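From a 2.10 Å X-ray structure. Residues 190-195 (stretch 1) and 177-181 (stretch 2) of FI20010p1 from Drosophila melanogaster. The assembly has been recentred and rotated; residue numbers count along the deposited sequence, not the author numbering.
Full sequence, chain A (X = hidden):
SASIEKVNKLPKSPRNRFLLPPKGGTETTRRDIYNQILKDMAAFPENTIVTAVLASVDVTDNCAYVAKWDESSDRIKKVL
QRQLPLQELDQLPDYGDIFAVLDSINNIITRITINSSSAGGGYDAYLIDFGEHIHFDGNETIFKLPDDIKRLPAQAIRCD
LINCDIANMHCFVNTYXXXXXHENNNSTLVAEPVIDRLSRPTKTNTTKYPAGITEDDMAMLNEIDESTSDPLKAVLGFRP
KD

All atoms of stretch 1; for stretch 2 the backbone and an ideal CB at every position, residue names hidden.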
# COMPACT_ATOMS: atom_id res chain seq x y z
N VAL A 190 8.73 -13.45 -8.82
CA VAL A 190 8.69 -13.52 -10.29
C VAL A 190 7.46 -14.36 -10.55
O VAL A 190 7.46 -15.50 -10.17
CB VAL A 190 9.97 -14.10 -10.90
CG1 VAL A 190 9.79 -14.38 -12.37
CG2 VAL A 190 11.16 -13.21 -10.65
N ALA A 191 6.43 -13.77 -11.11
CA ALA A 191 5.16 -14.47 -11.35
C ALA A 191 4.60 -14.16 -12.73
O ALA A 191 4.84 -13.11 -13.25
CB ALA A 191 4.18 -14.10 -10.29
N GLU A 192 3.84 -15.09 -13.27
CA GLU A 192 3.22 -14.95 -14.59
C GLU A 192 1.71 -14.99 -14.38
O GLU A 192 1.25 -15.91 -13.79
CB GLU A 192 3.75 -16.09 -15.46
CG GLU A 192 2.84 -16.46 -16.59
CD GLU A 192 3.47 -17.43 -17.57
OE1 GLU A 192 4.49 -17.98 -17.25
OE2 GLU A 192 2.92 -17.62 -18.61
N PRO A 193 0.92 -14.00 -14.80
CA PRO A 193 -0.49 -14.08 -14.58
C PRO A 193 -1.13 -15.14 -15.47
O PRO A 193 -0.66 -15.36 -16.53
CB PRO A 193 -0.99 -12.69 -14.96
CG PRO A 193 0.03 -12.18 -15.89
CD PRO A 193 1.33 -12.78 -15.44
N VAL A 194 -2.16 -15.78 -14.97
CA VAL A 194 -2.91 -16.75 -15.79
C VAL A 194 -4.13 -15.98 -16.28
O VAL A 194 -4.75 -15.27 -15.49
CB VAL A 194 -3.21 -18.07 -15.07
CG1 VAL A 194 -1.95 -18.66 -14.51
CG2 VAL A 194 -4.22 -17.90 -13.97
N ILE A 195 -4.33 -16.02 -17.59
CA ILE A 195 -5.35 -15.23 -18.33
C ILE A 195 -6.76 -15.65 -17.93
O ILE A 195 -7.46 -14.78 -17.38
CB ILE A 195 -5.08 -15.37 -19.84
CG1 ILE A 195 -5.19 -16.83 -20.28
CG2 ILE A 195 -3.72 -14.81 -20.19
CD1 ILE A 195 -5.16 -17.03 -21.78
N UNK A 177 -6.62 -11.74 -9.39
CA UNK A 177 -5.98 -12.46 -10.52
C UNK A 177 -5.36 -13.75 -10.01
O UNK A 177 -5.30 -13.95 -8.82
CB UNK A 177 -4.92 -11.60 -11.20
N UNK A 178 -4.97 -14.62 -10.94
CA UNK A 178 -4.24 -15.85 -10.57
C UNK A 178 -2.85 -15.73 -11.18
O UNK A 178 -2.76 -15.38 -12.32
CB UNK A 178 -4.95 -17.11 -11.05
N UNK A 179 -1.82 -15.97 -10.39
CA UNK A 179 -0.42 -15.86 -10.87
C UNK A 179 0.32 -17.17 -10.64
O UNK A 179 0.12 -17.76 -9.61
CB UNK A 179 0.31 -14.72 -10.16
N UNK A 180 1.09 -17.61 -11.63
CA UNK A 180 1.98 -18.77 -11.44
C UNK A 180 3.26 -18.19 -10.84
O UNK A 180 3.90 -17.43 -11.51
CB UNK A 180 2.25 -19.53 -12.74
N UNK A 181 3.61 -18.60 -9.64
CA UNK A 181 4.81 -18.07 -8.97
C UNK A 181 6.05 -18.82 -9.47
O UNK A 181 6.17 -19.96 -9.18
CB UNK A 181 4.69 -18.19 -7.45

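Stretch 2 is an extended strand that runs antiparallel to stretch 1, so successive side chains alternate between the two faces of the sheet.

Position 177 lies at the edge of the contact. Its CA-to-CB bond points sideways, and no atom of stretch 1 lies within 5.5 Å of the ideal CB. The phi/psi of -130/168 is ordinary for a strand. Stretch 1 sets little limit here, and many residues would fit. The deposited residue is Ile-177, of which stretch 1 covers only a little.

Position 178 has its CB on the same face as Glu-192 and Val-194. The ideal CB is tight, 3.1 Å from Val-194 CG2. The backbone O accepts a hydrogen bond from Val-194 N at 2.7 Å. A side chain that is slim near the backbone and can turn outward would suit, such as a long polar one. The residue is Lys-178. Its CB stays 3.2 Å from Val-194 CG2, but the end of the chain leads away, and NZ is hydrogen-bonded elsewhere in the structure.

Position 179 faces the side of Ala-191 and Pro-193. The ideal CB is 3.9 Å from Ala-191 CB and 4.5 Å from Pro-193 CA. The small alanine leaves room, and the side chains stretch 1 offers here are apolar. The backbone Glu-192 O, also 3.9 Å from the ideal CB, is already bonded to N of 180. Valine, leucine, isoleucine or methionine would all be reasonable; the strand backbone, at -124/137, favours the beta-branched ones, valine and isoleucine, slightly. The residue is Ile-179, with chi1 p and chi2 t. Its CD1 reaches Ala-191 CB at 3.7 Å, and its CG2 lies 4.4 Å from Pro-193 CB. One side chain thus touches both neighbours.

Position 180 returns to the face of Glu-192 and Val-194. Its backbone pairs with Glu-192 in both directions: N to Glu-192 O is 2.8 Å, and Glu-192 N to the O of 180 is 2.9 Å. The ideal CB is 4.6 Å from Val-194 CG1. An acid and a methyl group are on offer, so a long chain with an apolar stem and a basic end is attractive, though threonine or valine could also fit. The residue is Arg-180. Its CG packs 3.5 Å from Val-194 CG1. Its CD comes 4.3 Å from Glu-192 OE1, but no salt bridge forms.

Position 181 shares the face of Ala-191. The ideal CB is 5.0 Å from Ala-191 CB, so contact with stretch 1 is slight. Small or branched apolar residues would suit. The residue is Val-181, chi1 t. Its closest approach to Ala-191 is through the backbone, with CA 4.2 Å from Ala-191 CB.

Stretch 2, residues 177-181: IKIRV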
# COMPACT_ATOMS: atom_id res chain seq x y z
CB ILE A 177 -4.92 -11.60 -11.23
CG1 ILE A 177 -3.73 -11.26 -10.34
CG2 ILE A 177 -5.53 -10.36 -11.84
CD1 ILE A 177 -2.57 -10.71 -11.10
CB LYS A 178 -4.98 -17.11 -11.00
CG LYS A 178 -6.43 -17.22 -10.55
CD LYS A 178 -7.05 -18.56 -10.82
CE LYS A 178 -8.50 -18.63 -10.41
NZ LYS A 178 -8.74 -18.22 -9.00
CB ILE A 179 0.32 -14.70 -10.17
CG1 ILE A 179 0.20 -14.81 -8.65
CG2 ILE A 179 -0.13 -13.34 -10.68
CD1 ILE A 179 1.27 -14.09 -7.93
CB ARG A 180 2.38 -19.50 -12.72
CG ARG A 180 1.33 -19.52 -13.81
CD ARG A 180 1.79 -20.41 -14.94
NE ARG A 180 0.64 -20.84 -15.70
CZ ARG A 180 0.12 -22.03 -15.63
NH1 ARG A 180 0.68 -22.93 -14.86
NH2 ARG A 180 -0.93 -22.34 -16.36
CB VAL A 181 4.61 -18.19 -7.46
CG1 VAL A 181 5.69 -17.53 -6.65
CG2 VAL A 181 3.25 -17.71 -7.05
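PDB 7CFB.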